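Local coordinates for protein UlvanLyase-PL25 (Pseudoalteromonas sp. PLSV, PDB 5UAS) that cleaves ulvan, the sulfated cell-wall polysaccharide of green seaweeds, as a polysaccharide lyase of family 25 built on a beta-propeller, at residues G110-F115 / A141-P146; N128-T133 / F179-H184. All coordinates share one frame; numbering follows the deposited sequence.

The two contacts are connected through strands 112-116 and 139-143 and the loop between them. Contact 1 pairs these two neighbouring strands in a four-stranded antiparallel blade of the propeller, whereas contact 2 takes 128-133, from the long loop that connects them, and lays it against 179-184, where strand 175-180 of the following sheet runs out into the substrate pocket. The centres of contact 1 and contact 2 are about 26 Å apart and the nearest atoms of contacts 1 and 2 about 7 Å, without touching. Contact 2 includes Arg180 and His184, both hydrogen-bonded to the bound glycan, with His184 also a zinc ligand. Contact 1 is blade structure, although the side chain of its Ile114 comes within about 9 Å of that of the substrate-binding Lys101.

Contact 1: residues G110-F115 / A141-P146; sequences GYIHIF and AVSKRP
Strands 112-115 and 141-143 run antiparallel, their axes 4.7 Å apart at 160°, and are joined by paired backbone bonds between Ile114 and Ala141 and by Ser143 N to Ile112 O at 2.8 Å. At Ser143 a side chain takes over the next bond: Ile112 N donates to Ser143 OG (3.1 Å, 165°), while OG itself donates to Arg145 O, thereby bracing the corner the chain turns at Lys144. OG reaches both because it stands between the backbone N and carbonyl carbon (chi1 72°). These are the two middle strands of a four-stranded propeller blade, with 103-106 and 151-154 outside them. On one face of this sheet Val142 CG2 lies over the His113 ring, 3.8 Å from its centroid; ND1 and NE2 of the ring are hydrogen-bonded to His140 and Asp107 respectively, which fixes its rotation. Beyond the paired strands, Tyr111 lies alongside Pro146. Pro146 CG sits over one face of the phenol ring, 3.9 Å from the centroid in a CH-pi contact, while Ser143 O and Lys144 O approach the ring edge. A water 2.8 Å from Tyr111 OH donates to Lys144 O, linking the phenol to the corner.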
loop_
_atom_site.group_PDB
_atom_site.type_symbol
_atom_site.label_atom_id
_atom_site.label_comp_id
_atom_site.label_asym_id
_atom_site.label_seq_id
_atom_site.Cartn_x
_atom_site.Cartn_y
_atom_site.Cartn_z
ATOM N N GLY A 110 -8.991 20.159 7.302
ATOM C CA GLY A 110 -9.887 19.148 7.809
ATOM C C GLY A 110 -10.673 18.427 6.751
ATOM O O GLY A 110 -11.454 17.549 7.091
ATOM N N TYR A 111 -10.495 18.760 5.479
ATOM C CA TYR A 111 -11.178 18.012 4.442
ATOM C C TYR A 111 -10.531 16.648 4.274
ATOM O O TYR A 111 -9.305 16.515 4.296
ATOM C CB TYR A 111 -11.176 18.796 3.125
ATOM C CG TYR A 111 -12.027 20.050 3.212
ATOM C CD1 TYR A 111 -13.405 20.004 2.976
ATOM C CD2 TYR A 111 -11.462 21.272 3.567
ATOM C CE1 TYR A 111 -14.201 21.150 3.061
ATOM C CE2 TYR A 111 -12.245 22.424 3.657
ATOM C CZ TYR A 111 -13.611 22.357 3.412
ATOM O OH TYR A 111 -14.379 23.503 3.516
ATOM N N ILE A 112 -11.367 15.631 4.104
ATOM C CA ILE A 112 -10.908 14.267 3.891
ATOM C C ILE A 112 -10.863 13.996 2.393
ATOM O O ILE A 112 -11.850 14.184 1.667
ATOM C CB ILE A 112 -11.815 13.260 4.613
ATOM C CG1 ILE A 112 -11.885 13.635 6.092
ATOM C CG2 ILE A 112 -11.273 11.858 4.461
ATOM C CD1 ILE A 112 -13.042 13.033 6.813
ATOM N N HIS A 113 -9.696 13.580 1.930
ATOM C CA HIS A 113 -9.448 13.246 0.539
ATOM C C HIS A 113 -9.384 11.738 0.378
ATOM O O HIS A 113 -8.762 11.048 1.186
ATOM C CB HIS A 113 -8.115 13.856 0.085
ATOM C CG HIS A 113 -8.106 15.352 0.119
ATOM N ND1 HIS A 113 -8.263 16.127 -1.009
ATOM C CD2 HIS A 113 -8.005 16.215 1.162
ATOM C CE1 HIS A 113 -8.231 17.403 -0.669
ATOM N NE2 HIS A 113 -8.074 17.482 0.644
ATOM N N ILE A 114 -10.014 11.240 -0.678
ATOM C CA ILE A 114 -9.925 9.844 -1.075
ATOM C C ILE A 114 -9.423 9.784 -2.518
ATOM O O ILE A 114 -10.015 10.400 -3.416
ATOM C CB ILE A 114 -11.290 9.152 -0.934
ATOM C CG1 ILE A 114 -11.718 9.178 0.541
ATOM C CG2 ILE A 114 -11.242 7.758 -1.574
ATOM C CD1 ILE A 114 -10.996 8.202 1.444
ATOM N N PHE A 115 -8.328 9.047 -2.736
ATOM C CA PHE A 115 -7.800 8.785 -4.072
ATOM C C PHE A 115 -8.131 7.334 -4.404
ATOM O O PHE A 115 -7.935 6.451 -3.562
ATOM C CB PHE A 115 -6.277 9.050 -4.119
ATOM C CG PHE A 115 -5.896 10.410 -3.616
ATOM C CD1 PHE A 115 -5.845 11.496 -4.483
ATOM C CD2 PHE A 115 -5.624 10.613 -2.270
ATOM C CE1 PHE A 115 -5.535 12.780 -4.005
ATOM C CE2 PHE A 115 -5.275 11.899 -1.792
ATOM C CZ PHE A 115 -5.245 12.982 -2.673
ATOM N N ALA A 141 -11.628 12.294 -4.770
ATOM C CA ALA A 141 -12.839 12.800 -4.153
ATOM C C ALA A 141 -12.451 13.572 -2.905
ATOM O O ALA A 141 -11.427 13.283 -2.292
ATOM C CB ALA A 141 -13.786 11.664 -3.774
ATOM N N VAL A 142 -13.286 14.519 -2.498
ATOM C CA VAL A 142 -13.041 15.223 -1.246
ATOM C C VAL A 142 -14.357 15.420 -0.508
ATOM O O VAL A 142 -15.416 15.613 -1.112
ATOM C CB VAL A 142 -12.326 16.585 -1.471
ATOM C CG1 VAL A 142 -13.247 17.565 -2.198
ATOM C CG2 VAL A 142 -11.837 17.187 -0.150
ATOM N N SER A 143 -14.280 15.363 0.812
ATOM C CA SER A 143 -15.469 15.599 1.621
ATOM C C SER A 143 -15.994 17.011 1.382
ATOM O O SER A 143 -15.224 17.958 1.176
ATOM C CB SER A 143 -15.152 15.361 3.100
ATOM O OG SER A 143 -14.333 16.387 3.649
ATOM N N LYS A 144 -17.323 17.162 1.381
ATOM C CA LYS A 144 -17.888 18.493 1.176
ATOM C C LYS A 144 -17.624 19.412 2.362
ATOM O O LYS A 144 -17.606 20.638 2.206
ATOM C CB LYS A 144 -19.389 18.394 0.911
ATOM C CG LYS A 144 -19.689 17.867 -0.490
ATOM C CD LYS A 144 -21.161 18.041 -0.833
ATOM C CE LYS A 144 -21.453 17.454 -2.211
ATOM N NZ LYS A 144 -22.857 17.741 -2.646
ATOM N N ARG A 145 -17.455 18.851 3.552
ATOM C CA ARG A 145 -17.257 19.657 4.748
ATOM C C ARG A 145 -16.124 19.038 5.544
ATOM O O ARG A 145 -15.883 17.832 5.446
ATOM C CB ARG A 145 -18.521 19.724 5.609
ATOM C CG ARG A 145 -19.643 20.493 4.943
ATOM C CD ARG A 145 -20.968 20.145 5.590
ATOM N NE ARG A 145 -20.973 20.389 7.026
ATOM C CZ ARG A 145 -21.329 21.544 7.581
ATOM N NH1 ARG A 145 -21.694 22.566 6.812
ATOM N NH2 ARG A 145 -21.323 21.680 8.904
ATOM N N PRO A 146 -15.399 19.838 6.319
ATOM C CA PRO A 146 -14.285 19.274 7.096
ATOM C C PRO A 146 -14.804 18.255 8.098
ATOM O O PRO A 146 -15.869 18.435 8.691
ATOM C CB PRO A 146 -13.669 20.492 7.790
ATOM C CG PRO A 146 -14.083 21.686 6.922
ATOM C CD PRO A 146 -15.453 21.310 6.366
HETATM O O HOH W 1 -17.166 23.302 3.278
#

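Contact 2: residues N128-T133 / F179-H184; sequences NPLGNT and FRHGAH. With ZN (zinc ion), chain E; BDP (beta-D-glucopyranuronic acid), chain C; 83Y (3-O-sulfo-alpha-L-rhamnopyranose), chain B.
Part of the glycan pocket is built where strand 175-180 ends and its continuation, His181 to His184, packs against the loop 128-133. The Asn128 amide and the His181 imidazole run alongside each other with opposite senses, their planes 32° apart. With CG anti to the backbone N (chi1 178°), the Asn128 amide comes to lie against His181: ND2 donates to His181 O at 2.9 Å, nearly straight (169°) and in the amide plane, while OD1 receives a weak, bent bond from His181 ND1. OD1 also accepts from Leu130 N, closing an Asx turn that places Leu130 CB over one face of the imidazole, 3.9 Å from its centroid. Asn132 O is gripped from opposite faces of its plane by Asn128 ND2 and by Ala183 N, the latter at 3.0 Å. Gly182 CA packs against Asn132 O in a CA-H...O contact of 3.1 Å.

On either side of His181 and Gly182 the chain supplies residues of this lyase's glycan pocket, Arg180 before them and Ala183 and His184 after. Arg180 reaches the glucuronate carboxylate through a bend at chi3, its NH1 and NH2 donating to O6A and O6B of the sugar in two nearly straight bonds; NE donates to Gly182 O and NH2 also to Thr163, which together hold the guanidinium in place. His184 bridges metal and substrate: ND1 binds the zinc ion at 2.0 Å, with His240, Cys242 and His254 completing the site, and NE2 donates to O4 of the sulfated rhamnose (2.9 Å) and weakly to O3 of the glucuronate. A water accepts from both Asn132 ND2 and His184 N, while Asn132 OD1 accepts from Arg185 N, tying the 128-133 loop to the backbone around the zinc ligand.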
loop_
_atom_site.group_PDB
_atom_site.type_symbol
_atom_site.label_atom_id
_atom_site.label_comp_id
_atom_site.label_asym_id
_atom_site.label_seq_id
_atom_site.Cartn_x
_atom_site.Cartn_y
_atom_site.Cartn_z
ATOM N N ASN A 128 -1.124 8.946 -22.788
ATOM C CA ASN A 128 -0.365 8.962 -21.547
ATOM C C ASN A 128 1.094 9.277 -21.881
ATOM O O ASN A 128 1.750 8.465 -22.550
ATOM C CB ASN A 128 -0.510 7.610 -20.859
ATOM C CG ASN A 128 0.273 7.516 -19.586
ATOM O OD1 ASN A 128 0.952 8.460 -19.203
ATOM N ND2 ASN A 128 0.156 6.372 -18.890
ATOM N N PRO A 129 1.640 10.418 -21.450
ATOM C CA PRO A 129 3.007 10.791 -21.861
ATOM C C PRO A 129 4.099 10.073 -21.099
ATOM O O PRO A 129 5.261 10.114 -21.539
ATOM C CB PRO A 129 3.053 12.300 -21.557
ATOM C CG PRO A 129 2.138 12.442 -20.386
ATOM C CD PRO A 129 1.002 11.481 -20.649
ATOM N N LEU A 130 3.774 9.414 -19.987
ATOM C CA LEU A 130 4.781 8.829 -19.107
ATOM C C LEU A 130 4.574 7.339 -18.898
ATOM O O LEU A 130 5.164 6.759 -17.982
ATOM C CB LEU A 130 4.813 9.547 -17.759
ATOM C CG LEU A 130 5.373 10.971 -17.780
ATOM C CD1 LEU A 130 5.225 11.631 -16.425
ATOM C CD2 LEU A 130 6.851 11.008 -18.296
ATOM N N GLY A 131 3.770 6.697 -19.732
ATOM C CA GLY A 131 3.625 5.259 -19.614
ATOM C C GLY A 131 2.525 4.753 -20.521
ATOM O O GLY A 131 2.083 5.460 -21.439
ATOM N N ASN A 132 2.094 3.518 -20.243
ATOM C CA ASN A 132 1.023 2.868 -20.984
ATOM C C ASN A 132 -0.252 2.906 -20.142
ATOM O O ASN A 132 -0.281 3.496 -19.064
ATOM C CB ASN A 132 1.421 1.432 -21.373
ATOM C CG ASN A 132 1.480 0.464 -20.161
ATOM O OD1 ASN A 132 1.711 0.870 -19.024
ATOM N ND2 ASN A 132 1.296 -0.833 -20.434
ATOM N N THR A 133 -1.326 2.320 -20.672
ATOM C CA THR A 133 -2.639 2.390 -20.021
ATOM C C THR A 133 -3.210 0.992 -19.871
ATOM O O THR A 133 -2.660 -0.001 -20.356
ATOM C CB THR A 133 -3.628 3.270 -20.810
ATOM O OG1 THR A 133 -3.880 2.687 -22.096
ATOM C CG2 THR A 133 -3.082 4.666 -21.010
ATOM N N PHE A 179 2.342 7.728 -7.205
ATOM C CA PHE A 179 1.652 6.673 -7.946
ATOM C C PHE A 179 2.470 6.285 -9.177
ATOM O O PHE A 179 3.416 6.977 -9.581
ATOM C CB PHE A 179 0.226 7.114 -8.366
ATOM C CG PHE A 179 0.182 8.410 -9.149
ATOM C CD1 PHE A 179 0.188 9.639 -8.491
ATOM C CD2 PHE A 179 0.157 8.400 -10.541
ATOM C CE1 PHE A 179 0.157 10.847 -9.212
ATOM C CE2 PHE A 179 0.111 9.586 -11.277
ATOM C CZ PHE A 179 0.114 10.826 -10.598
ATOM N N ARG A 180 2.058 5.185 -9.798
ATOM C CA ARG A 180 2.565 4.808 -11.110
ATOM C C ARG A 180 1.718 5.472 -12.195
ATOM O O ARG A 180 0.487 5.339 -12.197
ATOM C CB ARG A 180 2.547 3.294 -11.241
ATOM C CG ARG A 180 3.094 2.813 -12.570
ATOM C CD ARG A 180 2.935 1.296 -12.636
ATOM N NE ARG A 180 1.520 0.915 -12.726
ATOM C CZ ARG A 180 1.055 -0.329 -12.694
ATOM N NH1 ARG A 180 1.887 -1.363 -12.512
ATOM N NH2 ARG A 180 -0.268 -0.542 -12.805
ATOM N N HIS A 181 2.381 6.172 -13.125
ATOM C CA HIS A 181 1.702 7.028 -14.111
ATOM C C HIS A 181 1.253 6.196 -15.316
ATOM O O HIS A 181 1.664 6.405 -16.462
ATOM C CB HIS A 181 2.639 8.160 -14.522
ATOM C CG HIS A 181 1.994 9.335 -15.211
ATOM N ND1 HIS A 181 1.403 9.255 -16.455
ATOM C CD2 HIS A 181 1.936 10.643 -14.853
ATOM C CE1 HIS A 181 0.974 10.456 -16.820
ATOM N NE2 HIS A 181 1.291 11.320 -15.867
ATOM N N GLY A 182 0.387 5.227 -15.029
ATOM C CA GLY A 182 -0.135 4.323 -16.046
ATOM C C GLY A 182 -0.142 2.880 -15.563
ATOM O O GLY A 182 -0.238 2.608 -14.353
ATOM N N ALA A 183 -0.084 1.946 -16.514
ATOM C CA ALA A 183 -0.043 0.516 -16.193
ATOM C C ALA A 183 1.417 0.080 -16.067
ATOM O O ALA A 183 2.247 0.902 -15.677
ATOM C CB ALA A 183 -0.814 -0.290 -17.242
ATOM N N HIS A 184 1.762 -1.182 -16.375
ATOM C CA HIS A 184 3.111 -1.658 -16.035
ATOM C C HIS A 184 4.205 -0.780 -16.619
ATOM O O HIS A 184 5.259 -0.577 -15.996
ATOM C CB HIS A 184 3.340 -3.067 -16.560
ATOM C CG HIS A 184 2.637 -4.124 -15.791
ATOM N ND1 HIS A 184 3.052 -5.437 -15.806
ATOM C CD2 HIS A 184 1.542 -4.078 -15.004
ATOM C CE1 HIS A 184 2.254 -6.151 -15.031
ATOM N NE2 HIS A 184 1.311 -5.355 -14.557
HETATM ZN ZN ZN E . 4.624 -6.318 -16.787
HETATM C C1 BDP C . -2.361 -6.581 -13.156
HETATM C C2 BDP C . -1.789 -7.821 -12.432
HETATM C C3 BDP C . -0.539 -7.370 -11.743
HETATM C C4 BDP C . -0.779 -6.230 -10.825
HETATM C C5 BDP C . -1.417 -5.104 -11.539
HETATM C C6 BDP C . -0.492 -4.034 -12.213
HETATM O O2 BDP C . -2.769 -8.319 -11.514
HETATM O O3 BDP C . 0.547 -7.147 -12.659
HETATM O O4 BDP C . -1.382 -6.450 -9.535
HETATM O O5 BDP C . -2.537 -5.420 -12.300
HETATM O O6A BDP C . 0.693 -3.919 -11.881
HETATM O O6B BDP C . -0.976 -3.265 -13.062
HETATM C C1 83Y B . -1.832 -6.237 -18.475
HETATM C C2 83Y B . -2.136 -7.520 -17.714
HETATM C C3 83Y B . -1.521 -7.473 -16.325
HETATM C C4 83Y B . -2.076 -6.273 -15.562
HETATM C C5 83Y B . -1.705 -5.033 -16.385
HETATM C C6 83Y B . -2.180 -3.734 -15.763
HETATM O O1 83Y B . -0.423 -6.150 -18.727
HETATM O O1S 83Y B . -0.942 -10.725 -14.473
HETATM O O2 83Y B . -3.549 -7.707 -17.614
HETATM O O2S 83Y B . 0.008 -10.194 -16.638
HETATM O O3 83Y B . -1.738 -8.714 -15.653
HETATM O O3S 83Y B . 0.557 -8.857 -14.704
HETATM O O5 83Y B . -2.273 -5.111 -17.704
HETATM S S 83Y B . -0.518 -9.623 -15.375
HETATM O O4 83Y B . -1.492 -6.217 -14.251
HETATM O O HOH W 2 0.724 -2.955 -18.339
#